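Long-range contacts in hypothetical protein SMU.776 (Streptococcus mutans, PDB 2B78), which binds S-adenosyl-L-homocysteine and is probably an S-adenosylmethionine-dependent methyltransferase that may act on RNA: residues Tyr73-Phe78 and Phe139-Pro144; Phe121-Ser126 and Glu134-Phe139; Leu357-Leu362 and Lys379-Lys384. One frame throughout, in Å; residues are numbered along the deposited sequence.

Interaction 1. Residues Tyr73-Phe78 and Phe139-Pro144; sequences YFIKLF and FRQVYP
Phe78 offers one face of its ring to the rim of Phe139 in a T-shaped pair: CD1 of Phe139 stands 4.1 Å above the plane of the Phe78 ring, over its centre, and the two planes meet at 83°. With chi1 at -179°, CG of Phe139 stands anti to its backbone N, which sets the ring beside Phe78; the two side chains cross at about a right angle. The same Phe78 phenyl also lies against the backbone and CB of Phe139: Phe78 CD2 is 3.6 Å from Phe139 CA, and Phe78 CE2 is 3.8 Å from Phe139 CB. Phe100 makes a further edge-to-face pair with Phe78, and Ile112 of strand 110-115 touches both rings.

One turn on, Val142 fits against helix 71-83 with both of its methyls. CG2 of Val142 lies 3.7 Å from Ile75 O and also packs on Phe78 CB, whereas Val142 CG1 is 3.8 Å from Phe78 O. The branch methyls of Ile75 and Val142 meet CG2 to CG2 at 4.0 Å. At the more exposed margin, Gln141 runs out extended and crosses Ile75 obliquely, its amide OE1 3.6 Å from Ile75 CD1.

Between residues 73-78 and 139-144, apolar and aromatic packing therefore dominates. Just beyond them Lys82 adds a polar tie between the helices, bonding to Val142 O and making a cation-pi contact with Tyr143; its charge probably also steadies the C-terminal end of helix 132-142. Ser81 OG bonds to Phe78 O within helix 71-83.

Interaction 2. Residues Phe121-Ser126 and Glu134-Phe139; sequences FSWYNS and EIVAAF
Phe121 and Phe139 form the aromatic part of this contact. The edge of Phe121 enters at the face of Phe139, with centroids 5.1 Å apart and planes at 76°. CZ of Phe121 is the leading atom, 3.6 Å from Phe139 CG and equally near CD2, while Phe139 CB sits in the plane of the Phe121 ring at its edge. A chi1 of -76° puts CG of Phe121 beside its backbone N and anti to the carbonyl carbon, and from there the ring extends to the helix. Phe139 takes an edge on its face here, while its own edge goes to the face of Phe78.

Aliphatic groups fill in around the rings. Val136 CG2 lies over one face of Phe121, offset toward the rim and 4.2 Å from Phe121 CE1. The same methyl reaches the indole of Trp123 at its edge, near the ring plane, 4.1 Å from Trp123 CZ2, and so joins the two aromatic side chains of the strand. Ile135 and Trp123 meet tip to tip: CG2 of Ile135 lies in the indole plane, 3.9 Å from Trp123 CH2, and CD1 of Ile135 is 3.9 Å from Trp123 CZ3. Within the strand, Phe121 CB covers part of one indole face.

Polar bonds lie outside the interface. Trp123 NE1 is held by Glu151, which fixes the far side of the indole.

Strand 121-123 and helix 134-139 run nearly antiparallel, at 156°, and strand 148-153 then returns beside and parallel to strand 118-123, completing a beta-alpha-beta crossover. Between residues 121-126 and 134-139 the packing is entirely hydrocarbon and largely buried, with the indole N-H, the one polar group of the packed side chains, satisfied by a glutamate of the neighbouring strand.

Interaction 3. Residues Leu357-Leu362 and Lys379-Lys384; sequences LDLQQL and KVFTIK
Leu359 leans over the ring of Phe381, its partner in an antiparallel non-hydrogen-bonded pair. Its CB starts at the ring margin, 3.6 Å from Phe381 CE1. CG, anti to the backbone N (chi1 165°), stays near that same atom. From there the branches divide: CD1 of Leu359 sits over the ring centre, 3.8 Å from the Phe381 centroid in a CH-pi contact, and also 3.5 Å from Val380 O; CD2 lies by the rim at CE1 and CZ.

The flanking pairs carry the backbone bonds. Gln360 and Val380 exchange two, Gln360 N to Val380 O and Val380 N to Gln360 O, while Thr382 N gives a straight bond of 3.0 Å to Asp358 O. Thr382 O takes both Leu357 N, at 2.8 Å, and Asp358 N, at 3.3 Å: a classic beta bulge.

On the face carrying Asp358, Gln360, Val380 and Thr382, one water accepts from Gln360 NE2 and Thr382 OG1 and donates to Val380 O, 2.9 Å away. Asp358 OD2 appears to take its other hydrogen, though this oxygen is modelled too near Gln360 CG.

These strands close one edge of the seven-stranded sheet in the 3-2-1-4-5-7-6 order of Rossmann-like methyltransferases. The water serves polar groups set beside the apolar Val380, which packs on Ile328 and Val202, while on the other face Phe381 meets helix 338-349 through Ile345.

Interactions 1 and 2 are neighbours, their centres 11 Å apart. Both use helix 132-142 and share Phe139; interaction 2 is nested along the chain inside the loop that interaction 1 closes. Together they pack this helix against helix 71-83 and against the five-stranded sheet containing strand 118-123, which Phe78 also touches; Phe74 and Phe78 pack on Ile135 as well. Interaction 3 comes later in the sequence and lies across the centre of the chain, 35 Å from interaction 1 and 33 Å from interaction 2 between centres, in the seven-stranded sheet of the methyltransferase fold. The contacts thus belong to two separate sheets of the chain, away from the S-adenosyl-L-homocysteine-binding residues.

Interaction 1. Residues Tyr73-Phe78 and Phe139-Pro144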
loop_
_atom_site.group_PDB
_atom_site.type_symbol
_atom_site.label_atom_id
_atom_site.label_comp_id
_atom_site.label_asym_id
_atom_site.label_seq_id
_atom_site.Cartn_x
_atom_site.Cartn_y
_atom_site.Cartn_z
ATOM N N TYR A 73 -24.139 -12.373 1.407
ATOM C CA TYR A 73 -22.802 -12.914 1.595
ATOM C C TYR A 73 -21.824 -11.777 1.878
ATOM O O TYR A 73 -20.925 -11.920 2.701
ATOM C CB TYR A 73 -22.353 -13.681 0.354
ATOM C CG TYR A 73 -21.016 -14.364 0.540
ATOM C CD1 TYR A 73 -20.907 -15.528 1.299
ATOM C CD2 TYR A 73 -19.857 -13.840 -0.038
ATOM C CE1 TYR A 73 -19.678 -16.159 1.479
ATOM C CE2 TYR A 73 -18.620 -14.466 0.135
ATOM C CZ TYR A 73 -18.542 -15.622 0.892
ATOM O OH TYR A 73 -17.332 -16.254 1.054
ATOM N N PHE A 74 -21.999 -10.643 1.199
ATOM C CA PHE A 74 -21.112 -9.507 1.417
ATOM C C PHE A 74 -21.413 -8.793 2.732
ATOM O O PHE A 74 -20.502 -8.264 3.379
ATOM C CB PHE A 74 -21.177 -8.544 0.226
ATOM C CG PHE A 74 -20.509 -9.080 -1.011
ATOM C CD1 PHE A 74 -19.128 -9.260 -1.048
ATOM C CD2 PHE A 74 -21.261 -9.453 -2.117
ATOM C CE1 PHE A 74 -18.511 -9.812 -2.175
ATOM C CE2 PHE A 74 -20.653 -10.002 -3.242
ATOM C CZ PHE A 74 -19.276 -10.183 -3.270
ATOM N N ILE A 75 -22.678 -8.782 3.147
ATOM C CA ILE A 75 -23.029 -8.151 4.424
ATOM C C ILE A 75 -22.262 -8.885 5.533
ATOM O O ILE A 75 -21.687 -8.256 6.432
ATOM C CB ILE A 75 -24.564 -8.235 4.687
ATOM C CG1 ILE A 75 -25.286 -7.246 3.771
ATOM C CG2 ILE A 75 -24.881 -7.933 6.143
ATOM C CD1 ILE A 75 -26.795 -7.394 3.759
ATOM N N LYS A 76 -22.233 -10.213 5.450
ATOM C CA LYS A 76 -21.527 -11.037 6.428
ATOM C C LYS A 76 -20.036 -10.705 6.412
ATOM O O LYS A 76 -19.419 -10.532 7.460
ATOM C CB LYS A 76 -21.699 -12.524 6.106
ATOM C CG LYS A 76 -23.146 -13.024 6.096
ATOM C CD LYS A 76 -23.739 -13.057 7.496
ATOM C CE LYS A 76 -25.101 -13.742 7.495
ATOM N NZ LYS A 76 -25.713 -13.754 8.854
ATOM N N LEU A 77 -19.457 -10.630 5.218
ATOM C CA LEU A 77 -18.035 -10.318 5.095
ATOM C C LEU A 77 -17.687 -8.966 5.704
ATOM O O LEU A 77 -16.687 -8.837 6.413
ATOM C CB LEU A 77 -17.598 -10.335 3.628
ATOM C CG LEU A 77 -17.369 -11.709 2.992
ATOM C CD1 LEU A 77 -16.923 -11.536 1.555
ATOM C CD2 LEU A 77 -16.304 -12.477 3.794
ATOM N N PHE A 78 -18.498 -7.950 5.425
ATOM C CA PHE A 78 -18.214 -6.625 5.964
ATOM C C PHE A 78 -18.476 -6.525 7.463
ATOM O O PHE A 78 -17.821 -5.749 8.153
ATOM C CB PHE A 78 -18.999 -5.553 5.196
ATOM C CG PHE A 78 -18.588 -5.420 3.750
ATOM C CD1 PHE A 78 -17.239 -5.429 3.393
ATOM C CD2 PHE A 78 -19.544 -5.283 2.745
ATOM C CE1 PHE A 78 -16.848 -5.310 2.060
ATOM C CE2 PHE A 78 -19.166 -5.163 1.404
ATOM C CZ PHE A 78 -17.819 -5.175 1.062
ATOM N N PHE A 139 -22.259 -3.064 1.675
ATOM C CA PHE A 139 -21.396 -2.192 2.475
ATOM C C PHE A 139 -22.193 -1.064 3.128
ATOM O O PHE A 139 -22.024 -0.781 4.319
ATOM C CB PHE A 139 -20.280 -1.574 1.616
ATOM C CG PHE A 139 -19.335 -0.691 2.397
ATOM C CD1 PHE A 139 -18.226 -1.230 3.038
ATOM C CD2 PHE A 139 -19.582 0.674 2.526
ATOM C CE1 PHE A 139 -17.373 -0.422 3.798
ATOM C CE2 PHE A 139 -18.744 1.488 3.280
ATOM C CZ PHE A 139 -17.634 0.937 3.920
ATOM N N ARG A 140 -23.061 -0.419 2.352
ATOM C CA ARG A 140 -23.846 0.678 2.890
ATOM C C ARG A 140 -24.720 0.260 4.064
ATOM O O ARG A 140 -25.007 1.071 4.939
ATOM C CB ARG A 140 -24.695 1.325 1.792
ATOM C CG ARG A 140 -23.852 2.013 0.729
ATOM C CD ARG A 140 -24.701 2.694 -0.337
ATOM N NE ARG A 140 -25.242 3.982 0.097
ATOM C CZ ARG A 140 -26.015 4.758 -0.662
ATOM N NH1 ARG A 140 -26.337 4.371 -1.890
ATOM N NH2 ARG A 140 -26.459 5.923 -0.202
ATOM N N GLN A 141 -25.141 -0.998 4.106
ATOM C CA GLN A 141 -25.963 -1.431 5.233
ATOM C C GLN A 141 -25.104 -1.577 6.489
ATOM O O GLN A 141 -25.512 -1.194 7.589
ATOM C CB GLN A 141 -26.659 -2.765 4.944
ATOM C CG GLN A 141 -27.461 -3.259 6.142
ATOM C CD GLN A 141 -28.200 -4.562 5.901
ATOM O OE1 GLN A 141 -28.936 -4.698 4.929
ATOM N NE2 GLN A 141 -28.026 -5.519 6.806
ATOM N N VAL A 142 -23.904 -2.120 6.319
ATOM C CA VAL A 142 -22.996 -2.332 7.440
ATOM C C VAL A 142 -22.361 -1.033 7.942
ATOM O O VAL A 142 -22.152 -0.864 9.148
ATOM C CB VAL A 142 -21.895 -3.347 7.050
ATOM C CG1 VAL A 142 -20.904 -3.536 8.203
ATOM C CG2 VAL A 142 -22.548 -4.677 6.674
ATOM N N TYR A 143 -22.067 -0.119 7.018
ATOM C CA TYR A 143 -21.468 1.181 7.352
ATOM C C TYR A 143 -22.388 2.253 6.781
ATOM O O TYR A 143 -22.059 2.892 5.783
ATOM C CB TYR A 143 -20.092 1.317 6.696
ATOM C CG TYR A 143 -18.976 0.559 7.379
ATOM C CD1 TYR A 143 -18.343 1.080 8.513
ATOM C CD2 TYR A 143 -18.517 -0.650 6.868
ATOM C CE1 TYR A 143 -17.274 0.420 9.112
ATOM C CE2 TYR A 143 -17.441 -1.324 7.461
ATOM C CZ TYR A 143 -16.826 -0.778 8.579
ATOM O OH TYR A 143 -15.746 -1.411 9.142
ATOM N N PRO A 144 -23.554 2.465 7.409
ATOM C CA PRO A 144 -24.541 3.451 6.962
ATOM C C PRO A 144 -24.249 4.929 7.190
ATOM O O PRO A 144 -24.898 5.778 6.580
ATOM C CB PRO A 144 -25.799 3.021 7.708
ATOM C CG PRO A 144 -25.229 2.588 9.035
ATOM C CD PRO A 144 -24.045 1.740 8.597
#

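Interaction 2. Residues Phe121-Ser126 and Glu134-Phe139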
loop_
_atom_site.group_PDB
_atom_site.type_symbol
_atom_site.label_atom_id
_atom_site.label_comp_id
_atom_site.label_asym_id
_atom_site.label_seq_id
_atom_site.Cartn_x
_atom_site.Cartn_y
_atom_site.Cartn_z
ATOM N N PHE A 121 -13.587 2.881 -2.525
ATOM C CA PHE A 121 -13.611 1.503 -2.995
ATOM C C PHE A 121 -12.586 1.374 -4.109
ATOM O O PHE A 121 -12.433 2.290 -4.925
ATOM C CB PHE A 121 -14.979 1.167 -3.598
ATOM C CG PHE A 121 -16.065 0.935 -2.592
ATOM C CD1 PHE A 121 -16.453 -0.356 -2.258
ATOM C CD2 PHE A 121 -16.721 2.006 -1.992
ATOM C CE1 PHE A 121 -17.478 -0.575 -1.343
ATOM C CE2 PHE A 121 -17.749 1.790 -1.074
ATOM C CZ PHE A 121 -18.125 0.502 -0.752
ATOM N N SER A 122 -11.900 0.238 -4.156
ATOM C CA SER A 122 -10.934 -0.015 -5.211
ATOM C C SER A 122 -11.209 -1.391 -5.788
ATOM O O SER A 122 -11.262 -2.393 -5.060
ATOM C CB SER A 122 -9.500 0.071 -4.685
ATOM O OG SER A 122 -9.172 1.413 -4.363
ATOM N N TRP A 123 -11.411 -1.430 -7.100
ATOM C CA TRP A 123 -11.692 -2.680 -7.804
ATOM C C TRP A 123 -10.440 -3.139 -8.562
ATOM O O TRP A 123 -9.977 -2.457 -9.481
ATOM C CB TRP A 123 -12.848 -2.468 -8.786
ATOM C CG TRP A 123 -14.023 -1.737 -8.196
ATOM C CD1 TRP A 123 -14.451 -0.482 -8.522
ATOM C CD2 TRP A 123 -14.892 -2.196 -7.148
ATOM N NE1 TRP A 123 -15.529 -0.130 -7.744
ATOM C CE2 TRP A 123 -15.823 -1.163 -6.895
ATOM C CE3 TRP A 123 -14.976 -3.381 -6.404
ATOM C CZ2 TRP A 123 -16.821 -1.275 -5.920
ATOM C CZ3 TRP A 123 -15.969 -3.492 -5.436
ATOM C CH2 TRP A 123 -16.880 -2.445 -5.206
ATOM N N TYR A 124 -9.916 -4.310 -8.194
ATOM C CA TYR A 124 -8.702 -4.838 -8.812
ATOM C C TYR A 124 -8.889 -5.765 -10.009
ATOM O O TYR A 124 -7.908 -6.168 -10.638
ATOM C CB TYR A 124 -7.843 -5.544 -7.752
ATOM C CG TYR A 124 -7.261 -4.601 -6.729
ATOM C CD1 TYR A 124 -8.088 -3.908 -5.848
ATOM C CD2 TYR A 124 -5.884 -4.391 -6.646
ATOM C CE1 TYR A 124 -7.561 -3.027 -4.908
ATOM C CE2 TYR A 124 -5.344 -3.507 -5.702
ATOM C CZ TYR A 124 -6.194 -2.832 -4.839
ATOM O OH TYR A 124 -5.684 -1.963 -3.903
ATOM N N ASN A 125 -10.131 -6.116 -10.327
ATOM C CA ASN A 125 -10.376 -6.975 -11.476
ATOM C C ASN A 125 -11.774 -6.746 -12.049
ATOM O O ASN A 125 -12.658 -6.224 -11.366
ATOM C CB ASN A 125 -10.148 -8.452 -11.109
ATOM C CG ASN A 125 -11.109 -8.960 -10.054
ATOM O OD1 ASN A 125 -12.308 -9.100 -10.302
ATOM N ND2 ASN A 125 -10.582 -9.259 -8.862
ATOM N N SER A 126 -11.972 -7.122 -13.309
ATOM C CA SER A 126 -13.263 -6.907 -13.956
ATOM C C SER A 126 -14.430 -7.654 -13.324
ATOM O O SER A 126 -15.573 -7.182 -13.370
ATOM C CB SER A 126 -13.178 -7.262 -15.441
ATOM O OG SER A 126 -12.764 -8.600 -15.631
ATOM N N GLU A 134 -24.070 -5.026 -5.805
ATOM C CA GLU A 134 -24.443 -5.785 -4.618
ATOM C C GLU A 134 -23.397 -5.593 -3.524
ATOM O O GLU A 134 -23.736 -5.476 -2.351
ATOM C CB GLU A 134 -24.612 -7.263 -4.961
ATOM C CG GLU A 134 -23.530 -7.824 -5.853
ATOM C CD GLU A 134 -23.903 -9.180 -6.416
ATOM O OE1 GLU A 134 -23.990 -10.148 -5.626
ATOM O OE2 GLU A 134 -24.117 -9.270 -7.649
ATOM N N ILE A 135 -22.127 -5.541 -3.909
ATOM C CA ILE A 135 -21.066 -5.326 -2.934
ATOM C C ILE A 135 -21.285 -3.994 -2.213
ATOM O O ILE A 135 -21.240 -3.924 -0.988
ATOM C CB ILE A 135 -19.669 -5.285 -3.613
ATOM C CG1 ILE A 135 -19.321 -6.669 -4.165
ATOM C CG2 ILE A 135 -18.606 -4.808 -2.606
ATOM C CD1 ILE A 135 -17.956 -6.746 -4.834
ATOM N N VAL A 136 -21.517 -2.930 -2.977
ATOM C CA VAL A 136 -21.722 -1.613 -2.387
ATOM C C VAL A 136 -22.982 -1.587 -1.526
ATOM O O VAL A 136 -22.973 -1.052 -0.420
ATOM C CB VAL A 136 -21.808 -0.523 -3.484
ATOM C CG1 VAL A 136 -22.080 0.824 -2.858
ATOM C CG2 VAL A 136 -20.506 -0.469 -4.263
ATOM N N ALA A 137 -24.060 -2.178 -2.038
ATOM C CA ALA A 137 -25.323 -2.240 -1.316
ATOM C C ALA A 137 -25.104 -2.872 0.061
ATOM O O ALA A 137 -25.600 -2.374 1.077
ATOM C CB ALA A 137 -26.338 -3.057 -2.121
ATOM N N ALA A 138 -24.357 -3.973 0.085
ATOM C CA ALA A 138 -24.049 -4.672 1.327
ATOM C C ALA A 138 -23.213 -3.795 2.249
ATOM O O ALA A 138 -23.422 -3.784 3.468
ATOM C CB ALA A 138 -23.292 -5.962 1.028
ATOM N N PHE A 139 -22.259 -3.064 1.675
ATOM C CA PHE A 139 -21.396 -2.192 2.475
ATOM C C PHE A 139 -22.193 -1.064 3.128
ATOM O O PHE A 139 -22.024 -0.781 4.319
ATOM C CB PHE A 139 -20.280 -1.574 1.616
ATOM C CG PHE A 139 -19.335 -0.691 2.397
ATOM C CD1 PHE A 139 -18.226 -1.230 3.038
ATOM C CD2 PHE A 139 -19.582 0.674 2.526
ATOM C CE1 PHE A 139 -17.373 -0.422 3.798
ATOM C CE2 PHE A 139 -18.744 1.488 3.280
ATOM C CZ PHE A 139 -17.634 0.937 3.920
#

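Interaction 3. Residues Leu357-Leu362 and Lys379-Lys384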
loop_
_atom_site.group_PDB
_atom_site.type_symbol
_atom_site.label_atom_id
_atom_site.label_comp_id
_atom_site.label_asym_id
_atom_site.label_seq_id
_atom_site.Cartn_x
_atom_site.Cartn_y
_atom_site.Cartn_z
ATOM N N LEU A 357 18.412 -2.414 11.767
ATOM C CA LEU A 357 17.779 -2.091 13.032
ATOM C C LEU A 357 16.347 -2.588 13.105
ATOM O O LEU A 357 15.859 -2.938 14.184
ATOM C CB LEU A 357 17.795 -0.578 13.267
ATOM C CG LEU A 357 19.142 0.140 13.377
ATOM C CD1 LEU A 357 18.906 1.615 13.667
ATOM C CD2 LEU A 357 19.978 -0.487 14.487
ATOM N N ASP A 358 15.673 -2.635 11.963
ATOM C CA ASP A 358 14.281 -3.050 11.975
ATOM C C ASP A 358 13.671 -3.326 10.604
ATOM O O ASP A 358 14.210 -2.923 9.585
ATOM C CB ASP A 358 13.472 -1.953 12.662
ATOM C CG ASP A 358 12.007 -2.298 12.779
ATOM O OD1 ASP A 358 11.683 -3.231 13.539
ATOM O OD2 ASP A 358 11.187 -1.640 12.107
ATOM N N LEU A 359 12.550 -4.043 10.603
ATOM C CA LEU A 359 11.789 -4.346 9.391
ATOM C C LEU A 359 10.331 -4.148 9.780
ATOM O O LEU A 359 9.852 -4.746 10.741
ATOM C CB LEU A 359 11.993 -5.793 8.917
ATOM C CG LEU A 359 10.989 -6.332 7.879
ATOM C CD1 LEU A 359 11.014 -5.484 6.605
ATOM C CD2 LEU A 359 11.322 -7.775 7.541
ATOM N N GLN A 360 9.634 -3.279 9.059
ATOM C CA GLN A 360 8.224 -3.035 9.336
ATOM C C GLN A 360 7.476 -3.414 8.074
ATOM O O GLN A 360 7.976 -3.232 6.963
ATOM C CB GLN A 360 7.974 -1.552 9.652
ATOM C CG GLN A 360 8.773 -1.005 10.828
ATOM C CD GLN A 360 8.651 0.506 10.973
ATOM O OE1 GLN A 360 7.612 1.025 11.384
ATOM N NE2 GLN A 360 9.719 1.219 10.628
ATOM N N GLN A 361 6.283 -3.961 8.233
ATOM C CA GLN A 361 5.488 -4.328 7.074
ATOM C C GLN A 361 4.079 -3.786 7.260
ATOM O O GLN A 361 3.885 -2.836 8.019
ATOM C CB GLN A 361 5.509 -5.847 6.865
ATOM C CG GLN A 361 6.936 -6.378 6.637
ATOM C CD GLN A 361 6.986 -7.726 5.943
ATOM O OE1 GLN A 361 6.705 -7.839 4.743
ATOM N NE2 GLN A 361 7.346 -8.760 6.691
ATOM N N LEU A 362 3.101 -4.370 6.584
ATOM C CA LEU A 362 1.738 -3.852 6.669
ATOM C C LEU A 362 1.148 -3.767 8.063
ATOM O O LEU A 362 1.314 -4.673 8.889
ATOM C CB LEU A 362 0.793 -4.667 5.776
ATOM C CG LEU A 362 1.026 -4.598 4.262
ATOM C CD1 LEU A 362 0.042 -5.516 3.587
ATOM C CD2 LEU A 362 0.874 -3.161 3.739
ATOM N N LYS A 379 7.467 -3.546 2.678
ATOM C CA LYS A 379 8.704 -3.957 3.331
ATOM C C LYS A 379 9.512 -2.696 3.572
ATOM O O LYS A 379 9.855 -1.985 2.628
ATOM C CB LYS A 379 9.488 -4.917 2.436
ATOM C CG LYS A 379 8.821 -6.267 2.251
ATOM C CD LYS A 379 9.431 -7.042 1.111
ATOM C CE LYS A 379 8.794 -6.651 -0.209
ATOM N NZ LYS A 379 7.373 -7.092 -0.254
ATOM N N VAL A 380 9.792 -2.395 4.835
ATOM C CA VAL A 380 10.567 -1.203 5.153
ATOM C C VAL A 380 11.683 -1.585 6.101
ATOM O O VAL A 380 11.433 -2.052 7.220
ATOM C CB VAL A 380 9.690 -0.106 5.801
ATOM C CG1 VAL A 380 10.498 1.175 5.973
ATOM C CG2 VAL A 380 8.463 0.158 4.927
ATOM N N PHE A 381 12.916 -1.398 5.638
ATOM C CA PHE A 381 14.099 -1.716 6.425
ATOM C C PHE A 381 14.770 -0.455 6.935
ATOM O O PHE A 381 15.018 0.475 6.167
ATOM C CB PHE A 381 15.110 -2.483 5.572
ATOM C CG PHE A 381 14.856 -3.960 5.498
ATOM C CD1 PHE A 381 14.950 -4.750 6.638
ATOM C CD2 PHE A 381 14.560 -4.563 4.280
ATOM C CE1 PHE A 381 14.758 -6.132 6.567
ATOM C CE2 PHE A 381 14.366 -5.945 4.192
ATOM C CZ PHE A 381 14.468 -6.733 5.345
ATOM N N THR A 382 15.050 -0.419 8.233
ATOM C CA THR A 382 15.741 0.715 8.831
ATOM C C THR A 382 17.148 0.181 9.077
ATOM O O THR A 382 17.329 -0.773 9.835
ATOM C CB THR A 382 15.082 1.146 10.161
ATOM O OG1 THR A 382 13.755 1.630 9.903
ATOM C CG2 THR A 382 15.892 2.257 10.820
ATOM N N ILE A 383 18.133 0.794 8.422
ATOM C CA ILE A 383 19.526 0.359 8.505
ATOM C C ILE A 383 20.494 1.443 8.965
ATOM O O ILE A 383 20.455 2.569 8.464
ATOM C CB ILE A 383 20.007 -0.124 7.124
ATOM C CG1 ILE A 383 19.040 -1.177 6.583
ATOM C CG2 ILE A 383 21.428 -0.657 7.221
ATOM C CD1 ILE A 383 19.195 -1.451 5.106
ATOM N N LYS A 384 21.369 1.097 9.908
ATOM C CA LYS A 384 22.362 2.047 10.407
ATOM C C LYS A 384 23.750 1.756 9.843
ATOM O O LYS A 384 24.136 0.598 9.684
ATOM C CB LYS A 384 22.448 2.007 11.929
ATOM C CG LYS A 384 23.457 3.008 12.463
ATOM C CD LYS A 384 23.514 3.039 13.964
ATOM C CE LYS A 384 24.464 4.134 14.420
ATOM N NZ LYS A 384 24.042 5.464 13.891
HETATM O O HOH W 1 11.950 -0.503 9.577
#